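Local coordinates for protein trehalose-6-phosphate phosphatase (Candida albicans, PDB 5DXI) that is a trehalose-phosphatase of the HAD superfamily that holds a magnesium ion, a beryllium trifluoride ion and a glycan in its pocket, at residues A[190-200]-A[236-247]; A[87-95]-A[134-142]. All blocks are in the same frame, centred on the assembly; numbering follows the deposited sequence.

Interaction 1. Residues A[190-200]-A[236-247]; sequences NKGEIVKRLVL and TDEDMFNSLNEI. With BEF (beryllium trifluoride ion), chain F.
Lys191 and Asp237 form a salt bridge where two neighbouring helices of the HAD-type alpha/beta core, 191-199 and 236-247, cross at -38° with their axes 7.4 Å apart. The lysine runs extended past Thr236, and its NZ lies 2.8 Å from Asp237 OD2, met nearly along the C-O axis. The same ammonium donates to F1 of the beryllium trifluoride ion at 2.7 Å and to Ile67 O, so that three acceptors grip the buried NZ. Asp237 OD1 takes the backbone N-H groups of Asp233 and Asp234, which should fix the carboxylate's rotation. A water bridges the helix starts: it accepts from Lys191 N, donates to Asp239 OD2 at 2.6 Å and bonds to Thr236 OG1, which is also hydrogen-bonded to His90 ND1. Asn190 caps helix 191-199, its OD1 receiving Glu193 N from above the carbonyl plane and, weakly, Gly192 N. At Gly192 the backbones come close, CA lying 3.3 Å from Asp239 O. Ser243 OG is 2.9 Å from Gly192 O, a weak bond whose proton has another acceptor within reach. Farther along, Val195 crosses Met240 and Leu244 at about right angles. Val199 meets Ile247 tip to tip, Val199 CG1 lying 3.8 Å from Ile247 CD1.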
loop_
_atom_site.group_PDB
_atom_site.type_symbol
_atom_site.label_atom_id
_atom_site.label_comp_id
_atom_site.label_asym_id
_atom_site.label_seq_id
_atom_site.Cartn_x
_atom_site.Cartn_y
_atom_site.Cartn_z
ATOM N N ASN A 190 -8.914 -2.222 -5.178
ATOM C CA ASN A 190 -7.844 -1.282 -4.837
ATOM C C ASN A 190 -7.442 -1.433 -3.370
ATOM O O ASN A 190 -8.122 -2.126 -2.606
ATOM C CB ASN A 190 -8.264 0.163 -5.111
ATOM C CG ASN A 190 -9.517 0.556 -4.346
ATOM O OD1 ASN A 190 -9.468 0.825 -3.137
ATOM N ND2 ASN A 190 -10.650 0.621 -5.057
ATOM N N LYS A 191 -6.340 -0.791 -2.981
ATOM C CA LYS A 191 -5.815 -0.940 -1.624
ATOM C C LYS A 191 -6.802 -0.399 -0.576
ATOM O O LYS A 191 -6.787 -0.831 0.573
ATOM C CB LYS A 191 -4.457 -0.246 -1.488
ATOM C CG LYS A 191 -3.306 -0.882 -2.288
ATOM C CD LYS A 191 -1.941 -0.395 -1.778
ATOM C CE LYS A 191 -0.750 -1.104 -2.478
ATOM N NZ LYS A 191 0.553 -0.590 -1.910
ATOM N N GLY A 192 -7.650 0.548 -0.969
ATOM C CA GLY A 192 -8.664 1.081 -0.073
ATOM C C GLY A 192 -9.714 0.042 0.317
ATOM O O GLY A 192 -10.159 0.008 1.466
ATOM N N GLU A 193 -10.092 -0.817 -0.632
ATOM C CA GLU A 193 -11.011 -1.923 -0.357
ATOM C C GLU A 193 -10.418 -2.893 0.648
ATOM O O GLU A 193 -11.105 -3.381 1.554
ATOM C CB GLU A 193 -11.333 -2.702 -1.635
ATOM C CG GLU A 193 -12.522 -2.215 -2.394
ATOM C CD GLU A 193 -13.769 -2.159 -1.535
ATOM O OE1 GLU A 193 -14.150 -3.197 -0.929
ATOM O OE2 GLU A 193 -14.344 -1.062 -1.465
ATOM N N ILE A 194 -9.140 -3.199 0.449
ATOM C CA ILE A 194 -8.416 -4.105 1.338
ATOM C C ILE A 194 -8.448 -3.563 2.766
ATOM O O ILE A 194 -8.734 -4.297 3.718
ATOM C CB ILE A 194 -6.931 -4.305 0.889
ATOM C CG1 ILE A 194 -6.854 -4.789 -0.560
ATOM C CG2 ILE A 194 -6.200 -5.291 1.795
ATOM C CD1 ILE A 194 -7.508 -6.147 -0.790
ATOM N N VAL A 195 -8.142 -2.276 2.907
ATOM C CA VAL A 195 -8.094 -1.659 4.216
ATOM C C VAL A 195 -9.482 -1.709 4.885
ATOM O O VAL A 195 -9.598 -2.030 6.070
ATOM C CB VAL A 195 -7.591 -0.210 4.122
ATOM C CG1 VAL A 195 -7.847 0.509 5.422
ATOM C CG2 VAL A 195 -6.092 -0.215 3.781
ATOM N N LYS A 196 -10.528 -1.431 4.109
ATOM C CA LYS A 196 -11.904 -1.546 4.617
ATOM C C LYS A 196 -12.204 -2.975 5.098
ATOM O O LYS A 196 -12.792 -3.168 6.165
ATOM C CB LYS A 196 -12.911 -1.114 3.542
ATOM C CG LYS A 196 -14.378 -1.253 3.938
ATOM C CD LYS A 196 -15.294 -0.497 2.958
ATOM C CE LYS A 196 -15.422 -1.215 1.617
ATOM N NZ LYS A 196 -16.168 -0.408 0.595
ATOM N N ARG A 197 -11.784 -3.972 4.324
ATOM C CA ARG A 197 -12.050 -5.361 4.686
ATOM C C ARG A 197 -11.293 -5.804 5.931
ATOM O O ARG A 197 -11.715 -6.742 6.616
ATOM C CB ARG A 197 -11.712 -6.292 3.524
ATOM C CG ARG A 197 -12.733 -6.233 2.399
ATOM C CD ARG A 197 -12.237 -7.036 1.216
ATOM N NE ARG A 197 -13.121 -6.919 0.061
ATOM C CZ ARG A 197 -13.651 -7.970 -0.554
ATOM N NH1 ARG A 197 -13.376 -9.189 -0.116
ATOM N NH2 ARG A 197 -14.443 -7.807 -1.602
ATOM N N LEU A 198 -10.194 -5.120 6.228
ATOM C CA LEU A 198 -9.339 -5.484 7.357
ATOM C C LEU A 198 -9.695 -4.721 8.613
ATOM O O LEU A 198 -9.616 -5.260 9.720
ATOM C CB LEU A 198 -7.871 -5.248 7.014
ATOM C CG LEU A 198 -7.272 -6.178 5.963
ATOM C CD1 LEU A 198 -5.831 -5.765 5.618
ATOM C CD2 LEU A 198 -7.324 -7.654 6.420
ATOM N N VAL A 199 -10.071 -3.457 8.437
ATOM C CA VAL A 199 -10.402 -2.592 9.557
ATOM C C VAL A 199 -11.822 -2.853 10.063
ATOM O O VAL A 199 -12.043 -3.038 11.262
ATOM C CB VAL A 199 -10.259 -1.117 9.164
ATOM C CG1 VAL A 199 -10.939 -0.203 10.181
ATOM C CG2 VAL A 199 -8.791 -0.758 8.987
ATOM N N LEU A 200 -12.784 -2.872 9.150
ATOM C CA LEU A 200 -14.171 -3.096 9.547
ATOM C C LEU A 200 -14.422 -4.586 9.601
ATOM O O LEU A 200 -15.148 -5.134 8.772
ATOM C CB LEU A 200 -15.136 -2.421 8.577
ATOM C CG LEU A 200 -14.983 -0.904 8.475
ATOM C CD1 LEU A 200 -15.950 -0.367 7.442
ATOM C CD2 LEU A 200 -15.188 -0.221 9.831
ATOM N N THR A 236 -1.063 4.715 -5.362
ATOM C CA THR A 236 -1.862 3.581 -4.932
ATOM C C THR A 236 -2.195 3.611 -3.434
ATOM O O THR A 236 -3.287 3.208 -3.032
ATOM C CB THR A 236 -1.168 2.248 -5.268
ATOM O OG1 THR A 236 -2.054 1.185 -4.932
ATOM C CG2 THR A 236 0.179 2.080 -4.491
ATOM N N ASP A 237 -1.276 4.122 -2.620
ATOM C CA ASP A 237 -1.443 4.136 -1.168
ATOM C C ASP A 237 -2.392 5.229 -0.681
ATOM O O ASP A 237 -2.906 5.167 0.435
ATOM C CB ASP A 237 -0.089 4.297 -0.525
ATOM C CG ASP A 237 0.878 3.262 -1.040
ATOM O OD1 ASP A 237 1.924 3.639 -1.599
ATOM O OD2 ASP A 237 0.543 2.063 -0.925
ATOM N N GLU A 238 -2.600 6.244 -1.509
ATOM C CA GLU A 238 -3.616 7.258 -1.208
ATOM C C GLU A 238 -5.004 6.613 -1.038
ATOM O O GLU A 238 -5.872 7.145 -0.322
ATOM C CB GLU A 238 -3.644 8.314 -2.311
ATOM C CG GLU A 238 -2.369 9.184 -2.360
ATOM C CD GLU A 238 -2.154 9.977 -1.081
ATOM O OE1 GLU A 238 -3.106 10.675 -0.627
ATOM O OE2 GLU A 238 -1.039 9.889 -0.522
ATOM N N ASP A 239 -5.224 5.487 -1.715
ATOM C CA ASP A 239 -6.464 4.724 -1.523
ATOM C C ASP A 239 -6.573 4.199 -0.091
ATOM O O ASP A 239 -7.648 4.212 0.505
ATOM C CB ASP A 239 -6.549 3.566 -2.527
ATOM C CG ASP A 239 -6.677 4.058 -3.954
ATOM O OD1 ASP A 239 -7.088 5.226 -4.128
ATOM O OD2 ASP A 239 -6.396 3.294 -4.892
ATOM N N MET A 240 -5.454 3.754 0.471
ATOM C CA MET A 240 -5.456 3.327 1.858
ATOM C C MET A 240 -5.752 4.484 2.800
ATOM O O MET A 240 -6.588 4.343 3.690
ATOM C CB MET A 240 -4.129 2.681 2.250
ATOM C CG MET A 240 -3.800 1.424 1.451
ATOM S SD MET A 240 -2.576 0.368 2.263
ATOM C CE MET A 240 -1.146 1.445 2.155
ATOM N N PHE A 241 -5.073 5.614 2.606
ATOM C CA PHE A 241 -5.234 6.760 3.504
ATOM C C PHE A 241 -6.678 7.269 3.448
ATOM O O PHE A 241 -7.274 7.616 4.474
ATOM C CB PHE A 241 -4.269 7.909 3.143
ATOM C CG PHE A 241 -2.809 7.505 3.070
ATOM C CD1 PHE A 241 -2.321 6.462 3.832
ATOM C CD2 PHE A 241 -1.924 8.203 2.251
ATOM C CE1 PHE A 241 -0.967 6.093 3.763
ATOM C CE2 PHE A 241 -0.580 7.843 2.174
ATOM C CZ PHE A 241 -0.100 6.789 2.931
ATOM N N ASN A 242 -7.215 7.355 2.236
ATOM C CA ASN A 242 -8.588 7.814 2.048
ATOM C C ASN A 242 -9.585 6.891 2.758
ATOM O O ASN A 242 -10.496 7.367 3.410
ATOM C CB ASN A 242 -8.927 7.918 0.562
ATOM C CG ASN A 242 -8.654 9.293 -0.009
ATOM O OD1 ASN A 242 -9.012 10.327 0.583
ATOM N ND2 ASN A 242 -8.026 9.320 -1.180
ATOM N N SER A 243 -9.418 5.575 2.620
ATOM C CA SER A 243 -10.321 4.640 3.302
ATOM C C SER A 243 -10.266 4.831 4.806
ATOM O O SER A 243 -11.308 4.830 5.472
ATOM C CB SER A 243 -10.010 3.175 2.962
ATOM O OG SER A 243 -10.478 2.878 1.665
ATOM N N LEU A 244 -9.059 4.989 5.343
ATOM C CA LEU A 244 -8.925 5.236 6.777
ATOM C C LEU A 244 -9.566 6.549 7.222
ATOM O O LEU A 244 -10.198 6.602 8.280
ATOM C CB LEU A 244 -7.458 5.232 7.187
ATOM C CG LEU A 244 -6.806 3.860 7.247
ATOM C CD1 LEU A 244 -5.334 4.050 7.523
ATOM C CD2 LEU A 244 -7.452 2.987 8.328
ATOM N N ASN A 245 -9.393 7.610 6.440
ATOM C CA ASN A 245 -10.032 8.886 6.772
ATOM C C ASN A 245 -11.557 8.767 6.787
ATOM O O ASN A 245 -12.228 9.309 7.662
ATOM C CB ASN A 245 -9.609 9.972 5.787
ATOM C CG ASN A 245 -8.146 10.347 5.931
ATOM O OD1 ASN A 245 -7.538 10.158 6.994
ATOM N ND2 ASN A 245 -7.567 10.872 4.854
ATOM N N GLU A 246 -12.096 8.073 5.796
ATOM C CA GLU A 246 -13.536 7.858 5.709
ATOM C C GLU A 246 -14.069 7.048 6.891
ATOM O O GLU A 246 -15.117 7.363 7.447
ATOM C CB GLU A 246 -13.863 7.172 4.390
ATOM C CG GLU A 246 -13.562 8.057 3.189
ATOM C CD GLU A 246 -13.911 7.394 1.871
ATOM O OE1 GLU A 246 -14.115 6.154 1.857
ATOM O OE2 GLU A 246 -13.980 8.120 0.854
ATOM N N ILE A 247 -13.340 6.010 7.282
ATOM C CA ILE A 247 -13.754 5.201 8.417
ATOM C C ILE A 247 -13.709 6.030 9.705
ATOM O O ILE A 247 -14.633 5.983 10.525
ATOM C CB ILE A 247 -12.878 3.946 8.549
ATOM C CG1 ILE A 247 -13.210 2.975 7.415
ATOM C CG2 ILE A 247 -13.092 3.284 9.899
ATOM C CD1 ILE A 247 -12.185 1.847 7.223
HETATM BE BE BEF F . 3.703 -0.813 -1.976
HETATM F F1 BEF F . 2.749 -0.972 -3.456
HETATM F F2 BEF F . 5.044 -0.188 -2.940
HETATM F F3 BEF F . 4.427 -2.422 -2.085
HETATM O O HOH W 1 -4.963 1.087 -4.882
#

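Interaction 2. Residues A[87-95]-A[134-142]; sequences SAEHGCFMK and ERKKVALTW. With GLC (alpha-D-glucopyranose), chain C.
Glu89, in the turn between strands 87-88 and 93-95, accepts the backbone N-H groups of Lys137, Val138 and Ala139 in the turn that joins strands 134-135 and 140-142. Along the latter, Glu134 comes first: its OE1 accepts from O3 of the alpha-D-glucopyranose at 2.6 Å and also from His143. Lys136 follows, its extended side chain sliding past Glu89 in the opposite direction, so that CB rests near the carboxylate while NZ reaches the sugar, donating to O3 at 2.8 Å and to O4 at 2.9 Å. Gly69 O and Glu183 are further partners of this ammonium group; His90 NE2 adds a weak bond to O4, while His90 ND1 is bonded to Thr236 OG1. In Glu89, CG lies anti to the carbonyl carbon (chi1 -53°) and the chain runs straight on, which carries the carboxylate across to the turn. Lys137 N meets Glu89 OE2 at 2.9 Å on the syn side, somewhat out of the carboxylate plane. Val138 N uses the syn lone pair of Glu89 OE1 at 2.6 Å. The CG1 methyl of Val138 packs on Cys92 SG at 3.6 Å, and CG2 lies obliquely by the Phe93 ring, where CZ also approaches Lys137 CB. Ala139 N comes head-on to Glu89 OE1 at 2.9 Å. Three bonds thus grip the two oxygens of the buried carboxylate and should fix its rotation. Cys92 and Phe93 both face Ala88, the pattern of a classic beta bulge. The contact joins the HAD core to the antiparallel sheet of the cap at the edge of the glycan pocket.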
loop_
_atom_site.group_PDB
_atom_site.type_symbol
_atom_site.label_atom_id
_atom_site.label_comp_id
_atom_site.label_asym_id
_atom_site.label_seq_id
_atom_site.Cartn_x
_atom_site.Cartn_y
_atom_site.Cartn_z
ATOM N N SER A 87 -1.387 -8.865 0.589
ATOM C CA SER A 87 -2.301 -8.431 -0.447
ATOM C C SER A 87 -1.476 -7.996 -1.643
ATOM O O SER A 87 -0.529 -7.227 -1.495
ATOM C CB SER A 87 -3.210 -7.294 0.041
ATOM O OG SER A 87 -4.047 -6.855 -1.005
ATOM N N ALA A 88 -1.850 -8.483 -2.820
ATOM C CA ALA A 88 -1.040 -8.340 -4.014
ATOM C C ALA A 88 -1.786 -7.590 -5.111
ATOM O O ALA A 88 -3.021 -7.564 -5.123
ATOM C CB ALA A 88 -0.586 -9.762 -4.529
ATOM N N GLU A 89 -1.021 -6.974 -6.009
ATOM C CA GLU A 89 -1.508 -6.292 -7.217
ATOM C C GLU A 89 -2.555 -5.208 -6.939
ATOM O O GLU A 89 -3.585 -5.137 -7.615
ATOM C CB GLU A 89 -2.069 -7.316 -8.229
ATOM C CG GLU A 89 -1.085 -8.437 -8.544
ATOM C CD GLU A 89 -1.360 -9.221 -9.837
ATOM O OE1 GLU A 89 -2.073 -8.738 -10.738
ATOM O OE2 GLU A 89 -0.808 -10.326 -9.958
ATOM N N HIS A 90 -2.263 -4.364 -5.952
ATOM C CA HIS A 90 -3.065 -3.195 -5.633
ATOM C C HIS A 90 -4.507 -3.596 -5.323
ATOM O O HIS A 90 -5.426 -2.976 -5.824
ATOM C CB HIS A 90 -3.048 -2.166 -6.779
ATOM C CG HIS A 90 -1.672 -1.754 -7.215
ATOM N ND1 HIS A 90 -0.928 -0.805 -6.545
ATOM C CD2 HIS A 90 -0.917 -2.149 -8.267
ATOM C CE1 HIS A 90 0.231 -0.639 -7.163
ATOM N NE2 HIS A 90 0.263 -1.443 -8.211
ATOM N N GLY A 91 -4.695 -4.640 -4.516
ATOM C CA GLY A 91 -6.028 -5.020 -4.068
ATOM C C GLY A 91 -6.693 -6.187 -4.792
ATOM O O GLY A 91 -7.841 -6.524 -4.496
ATOM N N CYS A 92 -5.987 -6.818 -5.729
ATOM C CA CYS A 92 -6.588 -7.925 -6.468
ATOM C C CYS A 92 -6.596 -9.232 -5.684
ATOM O O CYS A 92 -7.484 -10.072 -5.883
ATOM C CB CYS A 92 -5.873 -8.125 -7.805
ATOM S SG CYS A 92 -6.113 -6.720 -8.933
ATOM N N PHE A 93 -5.635 -9.400 -4.776
ATOM C CA PHE A 93 -5.493 -10.668 -4.045
ATOM C C PHE A 93 -5.288 -10.437 -2.561
ATOM O O PHE A 93 -4.682 -9.447 -2.181
ATOM C CB PHE A 93 -4.310 -11.496 -4.580
ATOM C CG PHE A 93 -4.424 -11.863 -6.031
ATOM C CD1 PHE A 93 -3.970 -11.003 -7.016
ATOM C CD2 PHE A 93 -4.989 -13.069 -6.410
ATOM C CE1 PHE A 93 -4.086 -11.342 -8.352
ATOM C CE2 PHE A 93 -5.107 -13.414 -7.744
ATOM C CZ PHE A 93 -4.652 -12.559 -8.715
ATOM N N MET A 94 -5.791 -11.351 -1.733
ATOM C CA MET A 94 -5.583 -11.314 -0.280
ATOM C C MET A 94 -5.199 -12.687 0.239
ATOM O O MET A 94 -5.722 -13.691 -0.237
ATOM C CB MET A 94 -6.845 -10.871 0.465
ATOM C CG MET A 94 -7.166 -9.430 0.399
ATOM S SD MET A 94 -8.644 -9.062 1.380
ATOM C CE MET A 94 -8.015 -9.058 3.052
ATOM N N LYS A 95 -4.329 -12.743 1.241
ATOM C CA LYS A 95 -4.087 -14.020 1.895
ATOM C C LYS A 95 -3.946 -13.839 3.405
ATOM O O LYS A 95 -2.997 -13.211 3.891
ATOM C CB LYS A 95 -2.852 -14.729 1.310
ATOM C CG LYS A 95 -2.714 -16.171 1.847
ATOM C CD LYS A 95 -1.547 -16.944 1.250
ATOM C CE LYS A 95 -0.230 -16.490 1.843
ATOM N NZ LYS A 95 0.818 -17.553 1.777
ATOM N N GLU A 134 5.849 -5.089 -17.142
ATOM C CA GLU A 134 5.686 -6.149 -16.155
ATOM C C GLU A 134 4.238 -6.637 -16.196
ATOM O O GLU A 134 3.319 -5.895 -15.848
ATOM C CB GLU A 134 6.045 -5.655 -14.751
ATOM C CG GLU A 134 5.928 -6.715 -13.674
ATOM C CD GLU A 134 6.129 -6.155 -12.271
ATOM O OE1 GLU A 134 6.257 -4.907 -12.104
ATOM O OE2 GLU A 134 6.172 -6.977 -11.335
ATOM N N ARG A 135 4.051 -7.883 -16.615
ATOM C CA ARG A 135 2.723 -8.484 -16.684
ATOM C C ARG A 135 2.478 -9.317 -15.444
ATOM O O ARG A 135 3.044 -10.390 -15.281
ATOM C CB ARG A 135 2.585 -9.350 -17.940
ATOM C CG ARG A 135 2.633 -8.555 -19.226
ATOM C CD ARG A 135 2.860 -9.424 -20.459
ATOM N NE ARG A 135 3.090 -8.559 -21.612
ATOM C CZ ARG A 135 4.292 -8.201 -22.060
ATOM N NH1 ARG A 135 5.391 -8.674 -21.482
ATOM N NH2 ARG A 135 4.390 -7.383 -23.103
ATOM N N LYS A 136 1.642 -8.821 -14.548
ATOM C CA LYS A 136 1.313 -9.619 -13.380
ATOM C C LYS A 136 0.061 -10.424 -13.727
ATOM O O LYS A 136 -0.321 -10.469 -14.891
ATOM C CB LYS A 136 1.128 -8.720 -12.162
ATOM C CG LYS A 136 2.339 -7.816 -11.891
ATOM C CD LYS A 136 1.976 -6.786 -10.830
ATOM C CE LYS A 136 2.771 -5.517 -10.984
ATOM N NZ LYS A 136 2.413 -4.496 -9.965
ATOM N N LYS A 137 -0.594 -11.031 -12.742
ATOM C CA LYS A 137 -1.755 -11.861 -13.052
ATOM C C LYS A 137 -2.929 -11.000 -13.500
ATOM O O LYS A 137 -3.596 -11.309 -14.489
ATOM C CB LYS A 137 -2.154 -12.722 -11.854
ATOM C CG LYS A 137 -1.163 -13.832 -11.508
ATOM C CD LYS A 137 -1.916 -15.126 -11.231
ATOM C CE LYS A 137 -1.213 -15.994 -10.202
ATOM N NZ LYS A 137 -2.201 -16.472 -9.179
ATOM N N VAL A 138 -3.172 -9.904 -12.789
ATOM C CA VAL A 138 -4.245 -9.009 -13.164
ATOM C C VAL A 138 -3.682 -7.667 -13.648
ATOM O O VAL A 138 -3.809 -7.320 -14.823
ATOM C CB VAL A 138 -5.211 -8.784 -11.980
ATOM C CG1 VAL A 138 -6.285 -7.781 -12.364
ATOM C CG2 VAL A 138 -5.829 -10.114 -11.561
ATOM N N ALA A 139 -3.027 -6.941 -12.746
ATOM C CA ALA A 139 -2.467 -5.636 -13.060
ATOM C C ALA A 139 -1.332 -5.727 -14.084
ATOM O O ALA A 139 -0.626 -6.726 -14.149
ATOM C CB ALA A 139 -1.970 -4.972 -11.792
ATOM N N LEU A 140 -1.173 -4.675 -14.877
ATOM C CA LEU A 140 -0.019 -4.537 -15.767
ATOM C C LEU A 140 0.745 -3.278 -15.411
ATOM O O LEU A 140 0.148 -2.266 -15.041
ATOM C CB LEU A 140 -0.442 -4.483 -17.236
ATOM C CG LEU A 140 -0.855 -5.811 -17.870
ATOM C CD1 LEU A 140 -2.340 -6.050 -17.701
ATOM C CD2 LEU A 140 -0.450 -5.860 -19.340
ATOM N N THR A 141 2.069 -3.348 -15.513
ATOM C CA THR A 141 2.926 -2.239 -15.131
ATOM C C THR A 141 3.889 -1.884 -16.254
ATOM O O THR A 141 4.553 -2.757 -16.801
ATOM C CB THR A 141 3.741 -2.583 -13.864
ATOM O OG1 THR A 141 2.851 -2.958 -12.809
ATOM C CG2 THR A 141 4.567 -1.399 -13.421
ATOM N N TRP A 142 3.953 -0.606 -16.611
ATOM C CA TRP A 142 4.996 -0.158 -17.521
ATOM C C TRP A 142 6.039 0.627 -16.731
ATOM O O TRP A 142 5.729 1.658 -16.127
ATOM C CB TRP A 142 4.421 0.680 -18.662
ATOM C CG TRP A 142 5.468 1.124 -19.653
ATOM C CD1 TRP A 142 6.265 0.324 -20.435
ATOM C CD2 TRP A 142 5.828 2.474 -19.967
ATOM N NE1 TRP A 142 7.102 1.098 -21.209
ATOM C CE2 TRP A 142 6.848 2.420 -20.944
ATOM C CE3 TRP A 142 5.386 3.723 -19.520
ATOM C CZ2 TRP A 142 7.432 3.570 -21.476
ATOM C CZ3 TRP A 142 5.963 4.866 -20.053
ATOM C CH2 TRP A 142 6.977 4.781 -21.017
HETATM C C1 GLC C . 7.550 -2.064 -7.669
HETATM C C2 GLC C . 7.088 -3.168 -8.612
HETATM C C3 GLC C . 5.678 -2.849 -9.120
HETATM C C4 GLC C . 4.749 -2.664 -7.934
HETATM C C5 GLC C . 5.302 -1.558 -7.040
HETATM C C6 GLC C . 4.455 -1.440 -5.787
HETATM O O1 GLC C . 7.694 -0.837 -8.383
HETATM O O2 GLC C . 8.006 -3.258 -9.698
HETATM O O3 GLC C . 5.195 -3.921 -9.917
HETATM O O4 GLC C . 3.424 -2.304 -8.379
HETATM O O5 GLC C . 6.615 -1.870 -6.607
HETATM O O6 GLC C . 4.602 -2.636 -5.011
#

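Overall arrangement
Interactions 1 and 2 lie with their centres about 17 Å apart and approach the ligands from different parts of the fold: two core helices beside the beryllium trifluoride ion in one, the join of core and cap beside the sugar in the other. His90 and Thr236 connect them, with His90 ND1 and Thr236 OG1 2.8 Å apart in a probable hydrogen bond. Ile194, on helix 191-199, also packs against 87-95, its CD1 lying 3.5 Å from Met94 CG. The side chain of Lys191 lies about 5 Å from the alpha-D-glucopyranose and that of His90 about 4 Å from the beryllium trifluoride ion. The side chain of Asp237 is about 4 Å from the magnesium ion, which Asp28, Asp30 and Asp233 bind.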